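PDB 5LG5: allantoin racemase from Pseudomonas fluorescens, which interconverts the (S) and (R) enantiomers of allantoin and, like its HyuE relatives, probably racemises 5-monosubstituted hydantoins. Local coordinates for residues S50-V61 and G77-L88. Residues are numbered along the deposited sequence; the frame is centred on the assembly and turned at random.
Sequences SYLAAIAVMDRV and GEHGREGLQELL
In the first of the two parallel-sheet halves of this Asp/Glu/hydantoin racemase fold, helices 47-63 and 81-87, which precede and follow strand 70-74, run side by side; the axes of 50-61 and 81-87 come within 9.4 Å and cross at -25°. Where the loop enters helix 81-87, the rings of Tyr51 and His79 form an offset stack, with planes only 7° apart and centroids separated by 4.2 Å. Tyr51 CE1 lies over the rim of the imidazole, near CD2, while the phenol OH is hydrogen-bonded to Glu82 OE1 of a second subunit, tying the stack to the assembly. A leucine in place of Tyr51 would probably leave one imidazole face without its flat partner and that Glu82 without its hydroxyl mate. Beside the stack, the Ser50 side chain extends anti to the backbone N (chi1 175°), bringing OG to 2.9 Å from His79 N, which donates to it; a water links the same OG to Gly77 O. Ala54 CB then packs 3.5 Å from the CA of Gly80, the N-cap residue. Further along, Leu84 CD2 meets Val57 CG1, while its CD1 lies against Met58 CG and Val61 CB. Met58 SD sits 3.7 Å from Gly83 CA, and the bend at chi3 turns CE back toward Gly80, 4.0 Å from its O.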
# COMPACT_ATOMS: atom_id res chain seq x y z
N SER E 50 -18.69 -0.47 -20.45
CA SER E 50 -18.85 -0.97 -19.08
C SER E 50 -19.86 -0.14 -18.29
O SER E 50 -20.73 -0.69 -17.61
CB SER E 50 -17.50 -1.01 -18.35
OG SER E 50 -17.70 -1.39 -16.99
N TYR E 51 -19.73 1.18 -18.40
CA TYR E 51 -20.69 2.08 -17.75
C TYR E 51 -22.08 1.89 -18.33
O TYR E 51 -23.09 1.93 -17.61
CB TYR E 51 -20.24 3.53 -17.90
CG TYR E 51 -19.22 3.96 -16.87
CD1 TYR E 51 -19.47 3.81 -15.51
CD2 TYR E 51 -17.99 4.48 -17.25
CE1 TYR E 51 -18.54 4.20 -14.56
CE2 TYR E 51 -17.04 4.87 -16.30
CZ TYR E 51 -17.33 4.73 -14.96
OH TYR E 51 -16.40 5.11 -14.01
N LEU E 52 -22.13 1.70 -19.64
CA LEU E 52 -23.38 1.39 -20.30
C LEU E 52 -23.95 0.09 -19.79
O LEU E 52 -25.13 -0.02 -19.49
CB LEU E 52 -23.15 1.31 -21.81
CG LEU E 52 -24.39 1.02 -22.65
CD1 LEU E 52 -25.50 1.99 -22.31
CD2 LEU E 52 -24.01 1.09 -24.14
N ALA E 53 -23.10 -0.92 -19.66
CA ALA E 53 -23.58 -2.19 -19.15
C ALA E 53 -24.08 -2.07 -17.70
O ALA E 53 -25.08 -2.69 -17.32
CB ALA E 53 -22.49 -3.25 -19.26
N ALA E 54 -23.42 -1.24 -16.88
CA ALA E 54 -23.84 -1.08 -15.48
C ALA E 54 -25.31 -0.71 -15.38
O ALA E 54 -26.07 -1.34 -14.65
CB ALA E 54 -22.99 -0.01 -14.77
N ILE E 55 -25.70 0.31 -16.12
CA ILE E 55 -27.08 0.81 -16.09
C ILE E 55 -28.03 -0.18 -16.73
O ILE E 55 -29.14 -0.38 -16.25
CB ILE E 55 -27.20 2.16 -16.84
CG1 ILE E 55 -26.44 3.23 -16.09
CG2 ILE E 55 -28.66 2.59 -16.91
CD1 ILE E 55 -26.84 3.23 -14.63
N ALA E 56 -27.59 -0.77 -17.83
CA ALA E 56 -28.38 -1.77 -18.54
C ALA E 56 -28.73 -2.93 -17.63
O ALA E 56 -29.88 -3.38 -17.60
CB ALA E 56 -27.63 -2.26 -19.76
N VAL E 57 -27.74 -3.43 -16.89
CA VAL E 57 -27.94 -4.57 -16.00
C VAL E 57 -28.90 -4.20 -14.87
O VAL E 57 -29.83 -4.95 -14.55
CB VAL E 57 -26.59 -5.09 -15.43
CG1 VAL E 57 -26.81 -6.03 -14.24
CG2 VAL E 57 -25.77 -5.78 -16.53
N MET E 58 -28.67 -3.04 -14.27
CA MET E 58 -29.55 -2.53 -13.22
C MET E 58 -30.99 -2.41 -13.72
O MET E 58 -31.94 -2.86 -13.07
CB MET E 58 -29.04 -1.18 -12.71
CG MET E 58 -27.86 -1.26 -11.76
SD MET E 58 -27.35 0.37 -11.16
CE MET E 58 -25.84 0.54 -12.10
N ASP E 59 -31.13 -1.83 -14.90
CA ASP E 59 -32.42 -1.72 -15.58
C ASP E 59 -33.10 -3.09 -15.76
O ASP E 59 -34.27 -3.28 -15.42
CB ASP E 59 -32.20 -1.04 -16.94
CG ASP E 59 -33.49 -0.91 -17.75
OD1 ASP E 59 -33.61 -1.55 -18.83
OD2 ASP E 59 -34.36 -0.14 -17.32
N ARG E 60 -32.33 -4.05 -16.27
CA ARG E 60 -32.85 -5.39 -16.57
C ARG E 60 -33.34 -6.11 -15.32
O ARG E 60 -34.36 -6.81 -15.33
CB ARG E 60 -31.78 -6.23 -17.27
CG ARG E 60 -32.28 -7.52 -17.91
CD ARG E 60 -33.47 -7.29 -18.84
NE ARG E 60 -34.27 -8.50 -19.07
CZ ARG E 60 -35.25 -8.94 -18.27
NH1 ARG E 60 -35.55 -8.30 -17.15
NH2 ARG E 60 -35.91 -10.03 -18.61
N VAL E 61 -32.58 -5.97 -14.25
CA VAL E 61 -32.90 -6.62 -13.00
C VAL E 61 -34.14 -5.99 -12.35
O VAL E 61 -35.01 -6.69 -11.83
CB VAL E 61 -31.68 -6.61 -12.05
CG1 VAL E 61 -32.08 -7.08 -10.64
CG2 VAL E 61 -30.55 -7.47 -12.65
N GLY E 77 -15.00 -7.63 -14.84
CA GLY E 77 -14.34 -6.34 -14.75
C GLY E 77 -15.22 -5.16 -15.13
O GLY E 77 -14.71 -4.08 -15.42
N GLU E 78 -16.53 -5.37 -15.16
CA GLU E 78 -17.47 -4.28 -15.41
C GLU E 78 -17.99 -3.59 -14.17
O GLU E 78 -17.97 -4.14 -13.07
CB GLU E 78 -18.66 -4.71 -16.28
CG GLU E 78 -18.31 -4.94 -17.72
CD GLU E 78 -17.50 -6.19 -17.93
OE1 GLU E 78 -17.77 -7.18 -17.21
OE2 GLU E 78 -16.60 -6.19 -18.81
N HIS E 79 -18.49 -2.38 -14.38
CA HIS E 79 -19.08 -1.60 -13.32
C HIS E 79 -20.50 -2.08 -13.08
O HIS E 79 -21.07 -2.84 -13.87
CB HIS E 79 -19.13 -0.14 -13.73
CG HIS E 79 -17.78 0.53 -13.75
ND1 HIS E 79 -17.05 0.76 -12.62
CD2 HIS E 79 -17.07 1.05 -14.78
CE1 HIS E 79 -15.92 1.38 -12.94
NE2 HIS E 79 -15.92 1.56 -14.24
N GLY E 80 -21.07 -1.63 -11.96
CA GLY E 80 -22.49 -1.75 -11.72
C GLY E 80 -22.91 -2.49 -10.47
O GLY E 80 -23.99 -2.22 -9.94
N ARG E 81 -22.07 -3.40 -9.99
CA ARG E 81 -22.41 -4.22 -8.83
C ARG E 81 -22.94 -3.39 -7.66
O ARG E 81 -23.96 -3.72 -7.06
CB ARG E 81 -21.21 -5.05 -8.36
CG ARG E 81 -21.36 -5.52 -6.90
CD ARG E 81 -20.18 -6.29 -6.39
NE ARG E 81 -18.94 -5.51 -6.40
CZ ARG E 81 -18.63 -4.54 -5.54
NH1 ARG E 81 -19.46 -4.19 -4.57
NH2 ARG E 81 -17.46 -3.93 -5.64
N GLU E 82 -22.24 -2.29 -7.35
CA GLU E 82 -22.59 -1.46 -6.21
C GLU E 82 -23.98 -0.87 -6.35
O GLU E 82 -24.70 -0.72 -5.36
CB GLU E 82 -21.59 -0.32 -6.02
CG GLU E 82 -20.13 -0.73 -5.86
CD GLU E 82 -19.35 -0.64 -7.17
OE1 GLU E 82 -19.94 -0.88 -8.25
OE2 GLU E 82 -18.16 -0.26 -7.11
N GLY E 83 -24.37 -0.55 -7.58
CA GLY E 83 -25.70 -0.03 -7.87
C GLY E 83 -26.76 -1.06 -7.57
O GLY E 83 -27.78 -0.76 -6.92
N LEU E 84 -26.55 -2.28 -8.05
CA LEU E 84 -27.46 -3.39 -7.74
C LEU E 84 -27.60 -3.55 -6.23
O LEU E 84 -28.70 -3.75 -5.72
CB LEU E 84 -26.95 -4.71 -8.32
CG LEU E 84 -27.52 -5.32 -9.61
CD1 LEU E 84 -28.65 -4.48 -10.21
CD2 LEU E 84 -26.42 -5.59 -10.62
N GLN E 85 -26.47 -3.48 -5.53
CA GLN E 85 -26.46 -3.65 -4.07
C GLN E 85 -27.31 -2.61 -3.35
O GLN E 85 -27.90 -2.91 -2.30
CB GLN E 85 -25.03 -3.68 -3.52
CG GLN E 85 -24.28 -5.00 -3.82
CD GLN E 85 -22.84 -4.97 -3.35
OE1 GLN E 85 -22.06 -4.13 -3.79
NE2 GLN E 85 -22.49 -5.87 -2.43
N GLU E 86 -27.37 -1.40 -3.88
CA GLU E 86 -28.24 -0.37 -3.29
C GLU E 86 -29.68 -0.68 -3.63
O GLU E 86 -30.56 -0.58 -2.78
CB GLU E 86 -27.91 1.00 -3.86
CG GLU E 86 -26.64 1.59 -3.35
CD GLU E 86 -26.49 3.02 -3.79
OE1 GLU E 86 -27.35 3.49 -4.57
OE2 GLU E 86 -25.48 3.65 -3.39
N LEU E 87 -29.91 -1.03 -4.89
CA LEU E 87 -31.25 -1.26 -5.40
C LEU E 87 -31.91 -2.48 -4.77
O LEU E 87 -33.12 -2.49 -4.56
CB LEU E 87 -31.20 -1.44 -6.92
CG LEU E 87 -30.83 -0.15 -7.67
CD1 LEU E 87 -30.58 -0.48 -9.12
CD2 LEU E 87 -31.97 0.87 -7.53
N LEU E 88 -31.11 -3.50 -4.46
CA LEU E 88 -31.67 -4.79 -4.06
C LEU E 88 -31.52 -5.08 -2.56
O LEU E 88 -30.62 -4.57 -1.91
CB LEU E 88 -31.00 -5.90 -4.86
CG LEU E 88 -31.21 -5.81 -6.37
CD1 LEU E 88 -30.32 -6.82 -7.09
CD2 LEU E 88 -32.67 -6.11 -6.63
O HOH W 1 -15.12 -1.09 -15.84